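Local coordinates for subdomain of Desmoplakin Carboxy-Terminal domain (DPCT) (PDB 1LM5), which probably helps anchor intermediate filaments to desmosomes, as part of an intermediate filament-binding plakin repeat region of desmoplakin, at residues 42-47 with 81-86; 85-90 with 132-137; 120-123 with 128-131. All coordinates share one frame; numbering follows the deposited sequence.

Contact 1. Residues 42-47 with 81-86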
loop_
_atom_site.group_PDB
_atom_site.type_symbol
_atom_site.label_atom_id
_atom_site.label_comp_id
_atom_site.label_asym_id
_atom_site.label_seq_id
_atom_site.Cartn_x
_atom_site.Cartn_y
_atom_site.Cartn_z
ATOM N N LEU B 42 -12.641 -10.340 -11.943
ATOM C CA LEU B 42 -12.701 -9.962 -10.538
ATOM C C LEU B 42 -11.391 -10.402 -9.907
ATOM O O LEU B 42 -10.862 -9.719 -9.036
ATOM C CB LEU B 42 -13.863 -10.643 -9.826
ATOM C CG LEU B 42 -15.218 -10.120 -10.298
ATOM C CD1 LEU B 42 -16.313 -10.911 -9.622
ATOM C CD2 LEU B 42 -15.335 -8.640 -9.999
ATOM N N LEU B 43 -10.879 -11.550 -10.352
ATOM C CA LEU B 43 -9.613 -12.070 -9.829
ATOM C C LEU B 43 -8.465 -11.194 -10.327
ATOM O O LEU B 43 -7.498 -10.978 -9.610
ATOM C CB LEU B 43 -9.369 -13.514 -10.287
ATOM C CG LEU B 43 -9.768 -14.743 -9.460
ATOM C CD1 LEU B 43 -10.180 -14.349 -8.060
ATOM C CD2 LEU B 43 -10.836 -15.512 -10.178
ATOM N N GLU B 44 -8.561 -10.701 -11.557
ATOM C CA GLU B 44 -7.498 -9.838 -12.066
ATOM C C GLU B 44 -7.434 -8.600 -11.199
ATOM O O GLU B 44 -6.362 -8.146 -10.835
ATOM C CB GLU B 44 -7.771 -9.420 -13.509
ATOM C CG GLU B 44 -7.702 -10.558 -14.496
ATOM C CD GLU B 44 -8.087 -10.121 -15.884
ATOM O OE1 GLU B 44 -8.863 -9.149 -16.004
ATOM O OE2 GLU B 44 -7.629 -10.761 -16.849
ATOM N N ALA B 45 -8.599 -8.063 -10.868
ATOM C CA ALA B 45 -8.658 -6.869 -10.044
ATOM C C ALA B 45 -7.895 -7.106 -8.745
ATOM O O ALA B 45 -7.282 -6.192 -8.204
ATOM C CB ALA B 45 -10.103 -6.504 -9.750
ATOM N N GLN B 46 -7.920 -8.342 -8.259
ATOM C CA GLN B 46 -7.221 -8.658 -7.028
ATOM C C GLN B 46 -5.748 -8.828 -7.321
ATOM O O GLN B 46 -4.909 -8.238 -6.660
ATOM C CB GLN B 46 -7.775 -9.940 -6.421
ATOM C CG GLN B 46 -9.252 -9.871 -6.146
ATOM C CD GLN B 46 -9.741 -11.133 -5.503
ATOM O OE1 GLN B 46 -9.045 -12.138 -5.518
ATOM N NE2 GLN B 46 -10.945 -11.098 -4.938
ATOM N N ALA B 47 -5.442 -9.627 -8.336
ATOM C CA ALA B 47 -4.051 -9.865 -8.686
ATOM C C ALA B 47 -3.296 -8.572 -8.966
ATOM O O ALA B 47 -2.184 -8.379 -8.474
ATOM C CB ALA B 47 -3.965 -10.785 -9.905
ATOM N N LYS B 81 -1.799 -14.307 -14.958
ATOM C CA LYS B 81 -0.408 -13.868 -14.932
ATOM C C LYS B 81 -0.222 -12.399 -15.295
ATOM O O LYS B 81 0.441 -11.650 -14.567
ATOM C CB LYS B 81 0.451 -14.758 -15.849
ATOM C CG LYS B 81 0.600 -16.195 -15.340
ATOM C CD LYS B 81 1.170 -17.115 -16.424
ATOM C CE LYS B 81 1.280 -18.575 -15.970
ATOM N NZ LYS B 81 2.407 -18.837 -15.021
ATOM N N PRO B 82 -0.800 -11.958 -16.425
ATOM C CA PRO B 82 -0.628 -10.544 -16.787
ATOM C C PRO B 82 -1.117 -9.608 -15.678
ATOM O O PRO B 82 -0.486 -8.594 -15.393
ATOM C CB PRO B 82 -1.452 -10.405 -18.060
ATOM C CG PRO B 82 -1.395 -11.795 -18.666
ATOM C CD PRO B 82 -1.578 -12.679 -17.446
ATOM N N ALA B 83 -2.249 -9.944 -15.061
ATOM C CA ALA B 83 -2.796 -9.121 -13.978
ATOM C C ALA B 83 -1.820 -9.075 -12.804
ATOM O O ALA B 83 -1.633 -8.033 -12.174
ATOM C CB ALA B 83 -4.135 -9.682 -13.506
ATOM N N GLN B 84 -1.214 -10.213 -12.492
ATOM C CA GLN B 84 -0.257 -10.248 -11.392
ATOM C C GLN B 84 0.923 -9.373 -11.793
ATOM O O GLN B 84 1.460 -8.632 -10.982
ATOM C CB GLN B 84 0.220 -11.673 -11.101
ATOM C CG GLN B 84 1.131 -11.757 -9.886
ATOM C CD GLN B 84 1.352 -13.177 -9.396
ATOM O OE1 GLN B 84 1.919 -14.012 -10.106
ATOM N NE2 GLN B 84 0.905 -13.458 -8.172
ATOM N N LYS B 85 1.315 -9.461 -13.059
ATOM C CA LYS B 85 2.421 -8.654 -13.552
ATOM C C LYS B 85 2.081 -7.176 -13.445
ATOM O O LYS B 85 2.966 -6.348 -13.260
ATOM C CB LYS B 85 2.749 -9.001 -15.007
ATOM C CG LYS B 85 3.598 -10.249 -15.172
ATOM C CD LYS B 85 3.882 -10.510 -16.640
ATOM C CE LYS B 85 4.663 -11.798 -16.833
ATOM N NZ LYS B 85 5.983 -11.742 -16.137
ATOM N N ALA B 86 0.797 -6.847 -13.565
ATOM C CA ALA B 86 0.364 -5.457 -13.469
ATOM C C ALA B 86 0.699 -4.929 -12.089
ATOM O O ALA B 86 0.760 -3.720 -11.868
ATOM C CB ALA B 86 -1.127 -5.345 -13.721
#

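Contact 2. Residues 85-90 with 132-137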
loop_
_atom_site.group_PDB
_atom_site.type_symbol
_atom_site.label_atom_id
_atom_site.label_comp_id
_atom_site.label_asym_id
_atom_site.label_seq_id
_atom_site.Cartn_x
_atom_site.Cartn_y
_atom_site.Cartn_z
ATOM N N LYS B 85 1.315 -9.461 -13.059
ATOM C CA LYS B 85 2.421 -8.654 -13.552
ATOM C C LYS B 85 2.081 -7.176 -13.445
ATOM O O LYS B 85 2.966 -6.348 -13.260
ATOM C CB LYS B 85 2.749 -9.001 -15.007
ATOM C CG LYS B 85 3.598 -10.249 -15.172
ATOM C CD LYS B 85 3.882 -10.510 -16.640
ATOM C CE LYS B 85 4.663 -11.798 -16.833
ATOM N NZ LYS B 85 5.983 -11.742 -16.137
ATOM N N ALA B 86 0.797 -6.847 -13.565
ATOM C CA ALA B 86 0.364 -5.457 -13.469
ATOM C C ALA B 86 0.699 -4.929 -12.089
ATOM O O ALA B 86 0.760 -3.720 -11.868
ATOM C CB ALA B 86 -1.127 -5.345 -13.721
ATOM N N PHE B 87 0.911 -5.836 -11.146
ATOM C CA PHE B 87 1.268 -5.408 -9.806
ATOM C C PHE B 87 2.764 -5.529 -9.556
ATOM O O PHE B 87 3.415 -4.573 -9.139
ATOM C CB PHE B 87 0.543 -6.229 -8.749
ATOM C CG PHE B 87 0.805 -5.753 -7.367
ATOM C CD1 PHE B 87 0.109 -4.669 -6.854
ATOM C CD2 PHE B 87 1.792 -6.346 -6.591
ATOM C CE1 PHE B 87 0.392 -4.176 -5.583
ATOM C CE2 PHE B 87 2.082 -5.859 -5.324
ATOM C CZ PHE B 87 1.378 -4.772 -4.819
ATOM N N ILE B 88 3.310 -6.713 -9.810
ATOM C CA ILE B 88 4.728 -6.932 -9.565
ATOM C C ILE B 88 5.592 -6.182 -10.560
ATOM O O ILE B 88 6.732 -5.840 -10.265
ATOM C CB ILE B 88 5.077 -8.431 -9.613
ATOM C CG1 ILE B 88 4.579 -9.044 -10.920
ATOM C CG2 ILE B 88 4.456 -9.143 -8.421
ATOM C CD1 ILE B 88 4.810 -10.561 -11.026
ATOM N N GLY B 89 5.043 -5.934 -11.743
ATOM C CA GLY B 89 5.775 -5.221 -12.767
ATOM C C GLY B 89 6.144 -6.114 -13.935
ATOM O O GLY B 89 6.358 -7.317 -13.771
ATOM N N PHE B 90 6.188 -5.530 -15.126
ATOM C CA PHE B 90 6.561 -6.280 -16.312
ATOM C C PHE B 90 8.061 -6.092 -16.476
ATOM O O PHE B 90 8.571 -4.978 -16.366
ATOM C CB PHE B 90 5.806 -5.775 -17.541
ATOM C CG PHE B 90 4.336 -6.094 -17.515
ATOM C CD1 PHE B 90 3.456 -5.311 -16.783
ATOM C CD2 PHE B 90 3.841 -7.199 -18.196
ATOM C CE1 PHE B 90 2.101 -5.618 -16.725
ATOM C CE2 PHE B 90 2.479 -7.517 -18.143
ATOM C CZ PHE B 90 1.611 -6.720 -17.402
ATOM N N GLU B 132 7.766 -0.467 -9.142
ATOM C CA GLU B 132 9.066 -0.156 -8.554
ATOM C C GLU B 132 9.085 -0.385 -7.043
ATOM O O GLU B 132 10.011 -0.993 -6.513
ATOM C CB GLU B 132 9.428 1.300 -8.833
ATOM C CG GLU B 132 10.601 1.816 -8.017
ATOM C CD GLU B 132 10.594 3.336 -7.874
ATOM O OE1 GLU B 132 11.526 3.878 -7.236
ATOM O OE2 GLU B 132 9.657 3.988 -8.392
ATOM N N VAL B 133 8.061 0.119 -6.360
ATOM C CA VAL B 133 7.948 -0.008 -4.911
ATOM C C VAL B 133 6.728 -0.841 -4.524
ATOM O O VAL B 133 6.381 -0.953 -3.356
ATOM C CB VAL B 133 7.819 1.373 -4.256
ATOM C CG1 VAL B 133 9.061 2.206 -4.548
ATOM C CG2 VAL B 133 6.565 2.081 -4.784
ATOM N N HIS B 134 6.073 -1.425 -5.521
ATOM C CA HIS B 134 4.897 -2.245 -5.274
ATOM C C HIS B 134 3.924 -1.568 -4.323
ATOM O O HIS B 134 3.392 -2.191 -3.414
ATOM C CB HIS B 134 5.310 -3.616 -4.733
ATOM C CG HIS B 134 6.189 -4.386 -5.672
ATOM N ND1 HIS B 134 7.562 -4.271 -5.672
ATOM C CD2 HIS B 134 5.883 -5.225 -6.690
ATOM C CE1 HIS B 134 8.065 -5.004 -6.649
ATOM N NE2 HIS B 134 7.068 -5.593 -7.284
ATOM N N GLY B 135 3.697 -0.279 -4.540
ATOM C CA GLY B 135 2.767 0.452 -3.704
ATOM C C GLY B 135 1.852 1.249 -4.604
ATOM O O GLY B 135 2.073 1.314 -5.809
ATOM N N ARG B 136 0.821 1.848 -4.033
ATOM C CA ARG B 136 -0.094 2.638 -4.824
ATOM C C ARG B 136 0.362 4.080 -4.776
ATOM O O ARG B 136 0.945 4.525 -3.783
ATOM C CB ARG B 136 -1.500 2.538 -4.261
ATOM C CG ARG B 136 -2.078 1.156 -4.319
ATOM C CD ARG B 136 -3.463 1.207 -3.737
ATOM N NE ARG B 136 -4.142 -0.080 -3.751
ATOM C CZ ARG B 136 -4.944 -0.489 -4.727
ATOM N NH1 ARG B 136 -5.160 0.286 -5.783
ATOM N NH2 ARG B 136 -5.571 -1.649 -4.614
ATOM N N ILE B 137 0.095 4.806 -5.853
ATOM C CA ILE B 137 0.480 6.197 -5.923
ATOM C C ILE B 137 -0.675 7.023 -6.433
ATOM O O ILE B 137 -1.589 6.503 -7.076
ATOM C CB ILE B 137 1.680 6.381 -6.855
ATOM C CG1 ILE B 137 1.306 5.931 -8.272
ATOM C CG2 ILE B 137 2.862 5.608 -6.314
ATOM C CD1 ILE B 137 2.386 6.177 -9.290
#

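Contact 3. Residues 120-123 with 128-131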
loop_
_atom_site.group_PDB
_atom_site.type_symbol
_atom_site.label_atom_id
_atom_site.label_comp_id
_atom_site.label_asym_id
_atom_site.label_seq_id
_atom_site.Cartn_x
_atom_site.Cartn_y
_atom_site.Cartn_z
ATOM N N GLU B 120 -7.687 0.406 -14.318
ATOM C CA GLU B 120 -8.943 0.782 -13.695
ATOM C C GLU B 120 -9.145 0.088 -12.363
ATOM O O GLU B 120 -9.574 0.703 -11.393
ATOM C CB GLU B 120 -10.093 0.470 -14.632
ATOM C CG GLU B 120 -9.993 1.283 -15.916
ATOM C CD GLU B 120 -10.981 0.845 -16.950
ATOM O OE1 GLU B 120 -11.532 -0.271 -16.810
ATOM O OE2 GLU B 120 -11.191 1.608 -17.914
ATOM N N PHE B 121 -8.834 -1.199 -12.331
ATOM C CA PHE B 121 -8.959 -1.966 -11.108
ATOM C C PHE B 121 -8.133 -1.285 -10.026
ATOM O O PHE B 121 -8.595 -1.096 -8.909
ATOM C CB PHE B 121 -8.419 -3.378 -11.304
ATOM C CG PHE B 121 -9.256 -4.238 -12.204
ATOM C CD1 PHE B 121 -8.666 -5.287 -12.905
ATOM C CD2 PHE B 121 -10.626 -4.033 -12.321
ATOM C CE1 PHE B 121 -9.436 -6.128 -13.712
ATOM C CE2 PHE B 121 -11.411 -4.864 -13.126
ATOM C CZ PHE B 121 -10.813 -5.915 -13.823
ATOM N N GLN B 122 -6.895 -0.930 -10.365
ATOM C CA GLN B 122 -6.025 -0.289 -9.390
ATOM C C GLN B 122 -6.578 1.071 -9.012
ATOM O O GLN B 122 -6.738 1.388 -7.836
ATOM C CB GLN B 122 -4.606 -0.144 -9.956
ATOM C CG GLN B 122 -3.932 -1.478 -10.250
ATOM C CD GLN B 122 -2.575 -1.325 -10.920
ATOM O OE1 GLN B 122 -2.201 -0.235 -11.360
ATOM N NE2 GLN B 122 -1.838 -2.429 -11.016
ATOM N N TYR B 123 -6.883 1.871 -10.025
ATOM C CA TYR B 123 -7.400 3.203 -9.800
ATOM C C TYR B 123 -8.585 3.216 -8.844
ATOM O O TYR B 123 -8.598 3.954 -7.858
ATOM C CB TYR B 123 -7.808 3.821 -11.132
ATOM C CG TYR B 123 -8.219 5.256 -10.993
ATOM C CD1 TYR B 123 -7.267 6.256 -10.873
ATOM C CD2 TYR B 123 -9.568 5.613 -10.940
ATOM C CE1 TYR B 123 -7.642 7.575 -10.704
ATOM C CE2 TYR B 123 -9.950 6.928 -10.772
ATOM C CZ TYR B 123 -8.982 7.905 -10.654
ATOM O OH TYR B 123 -9.346 9.219 -10.476
ATOM N N LEU B 128 -3.128 3.825 -8.923
ATOM C CA LEU B 128 -2.282 2.988 -9.742
ATOM C C LEU B 128 -1.116 2.463 -8.942
ATOM O O LEU B 128 -0.637 3.118 -8.013
ATOM C CB LEU B 128 -1.755 3.766 -10.939
ATOM C CG LEU B 128 -2.822 4.312 -11.882
ATOM C CD1 LEU B 128 -2.138 4.840 -13.131
ATOM C CD2 LEU B 128 -3.810 3.206 -12.234
ATOM N N VAL B 129 -0.667 1.275 -9.321
ATOM C CA VAL B 129 0.446 0.629 -8.656
ATOM C C VAL B 129 1.765 0.965 -9.328
ATOM O O VAL B 129 1.877 0.926 -10.551
ATOM C CB VAL B 129 0.287 -0.899 -8.682
ATOM C CG1 VAL B 129 1.529 -1.572 -8.112
ATOM C CG2 VAL B 129 -0.949 -1.301 -7.895
ATOM N N ASP B 130 2.755 1.321 -8.521
ATOM C CA ASP B 130 4.084 1.567 -9.052
ATOM C C ASP B 130 4.841 0.270 -8.759
ATOM O O ASP B 130 5.167 -0.016 -7.614
ATOM C CB ASP B 130 4.760 2.728 -8.335
ATOM C CG ASP B 130 6.184 2.919 -8.794
ATOM O OD1 ASP B 130 6.646 2.117 -9.638
ATOM O OD2 ASP B 130 6.835 3.865 -8.318
ATOM N N PRO B 131 5.105 -0.545 -9.792
ATOM C CA PRO B 131 5.819 -1.820 -9.644
ATOM C C PRO B 131 7.178 -1.644 -8.971
ATOM O O PRO B 131 7.678 -2.559 -8.320
ATOM C CB PRO B 131 5.969 -2.308 -11.085
ATOM C CG PRO B 131 4.847 -1.632 -11.803
ATOM C CD PRO B 131 4.844 -0.261 -11.212
HETATM O O HOH W 1 0.079 0.694 -12.443
#

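Contact 1. Residues 42-47 with 81-86
With CG turned beside its backbone N (chi1 -67°) and the chain extended beyond it, E44 runs its first two methylenes past the methyl of A83 and sends its carboxylate onward. This is close helix-helix packing in a plakin repeat protein: helices 36-47 and 74-88 run roughly parallel here, with local axes crossing at -31° and only 7.9 Å apart. Alanines at the facing positions, A47 and A83, suit so short a distance between axes; each points its CB at the opposite helix, and the two CB atoms meet at 3.8 Å. A83 also presses on the root of the glutamate, CB of E44 lying 3.6 Å from CB of A83. No hydrogen bond crosses between the two segments; they meet by van der Waals contact. The buried acid is satisfied elsewhere: OE1 of E44 forms a salt bridge with R117, and OE2 accepts a hydrogen bond from Q40. F118 of helix 112-124 touches both E44 and A83, so a third helix packs against the same place. The A47 methyl also reaches the backbone, its CB 3.8 Å from N of Q84, and C of A47 lies 3.7 Å from O of A83.

Contact 2. Residues 85-90 with 132-137
H134 reaches across to the last turn of helix 74-88, where its imidazole lies beside the backbone of F87 and I88. The tight part is here: CD2 of H134 is 3.5 Å from O of F87, and CA of I88 sits in the ring plane at the imidazole edge. NE2 of H134 gives a weak hydrogen bond to O of I88, at 3.0 Å but bent to 130°. Histidine suits the place because its flat ring carries a donor to a carbonyl at the end of the helix, which terminates as G89 takes positive phi. The phenyl ring of F87, with CG anti to the backbone N (chi1 -176°), slants against the imidazole, its CE2 4.0 Å from CB of H134. The carbonyl O of H134 is buried near this ring without a polar partner in the model. The outer side is looser: I88 directs its side chain away into an exposed position, bringing only CB to within 4.2 Å of NE2 of H134, and H134 itself stays partly exposed, with K164 of the second subunit packing on it. H134 and G135 together face D130 as a G1 beta bulge, which places this contact where hairpin 129-136 meets the end of helix 74-88, with F87 also touching V129 of strand 129-130.

Contact 3. Residues 120-123 with 128-131
The short beta hairpin of strands 129-130 and 135-136 docks on helix 112-124 through Q122, whose side chain meets V129 of strand 129-130, within a region recognised as a plectin repeat. CG of Q122 stands beside the backbone N (chi1 -63°) and the chain is extended from there, which carries the terminal amide across to the strand. OE1 of Q122 accepts the amide hydrogen of V129 at an N-to-OE1 distance of 3.0 Å. The bond is straight at hydrogen, 170°, yet the donor stands well above the carbonyl plane, 69° out of it, and so is not on a lone pair. A water then links the two residues a second time, donating to OE1 of Q122 at 2.7 Å and to O of V129 at 2.6 Å. The valine packs against the same amide: its CG2 lies 3.4 Å from CD of Q122, the two side chains crossing nearly at right angles. L128 supplies the apolar flank. Its CB leans away, but CD2 folds back to 4.2 Å from CB of Y123, and the leucine also packs on L156 and A142 of the helices that follow. The ring of Y123 makes a cation-pi contact with R151 of the second subunit. The other end of the Q122 amide is engaged as well, since NE2 donates to the carbonyls of C48 and A86. Glutamine suits this buried site because it can accept and donate at once: OE1 is gripped by two donors and NE2 serves two acceptors, which should hold the amide in one rotation and lets one side chain tie the hairpin to backbone carbonyls just past helix 36-47 and in the last turn of helix 74-88 without burying a charge.

Helix 74-88 joins contact 1 to contact 2: they share K85 and A86, and their centres lie about 11 Å apart. Contact 3 is about as far from contact 1, about 10 Å between centres; it is linked to it by NE2 of Q122, probably hydrogen-bonded to O of A86 (3.0 Å), and packs against it through F121, whose CD1 lies 3.3 Å from CA of A45. Contacts 2 and 3 are closer, about 8 Å between centres, and both draw on the hairpin of strands 129-130 and 135-136, probably hydrogen-bonded, N of D130 lying 2.8 Å from O of G135. The three thus form a continuous path from the buried helix pair to the hairpin, beyond which R136 and V133 reach the second subunit.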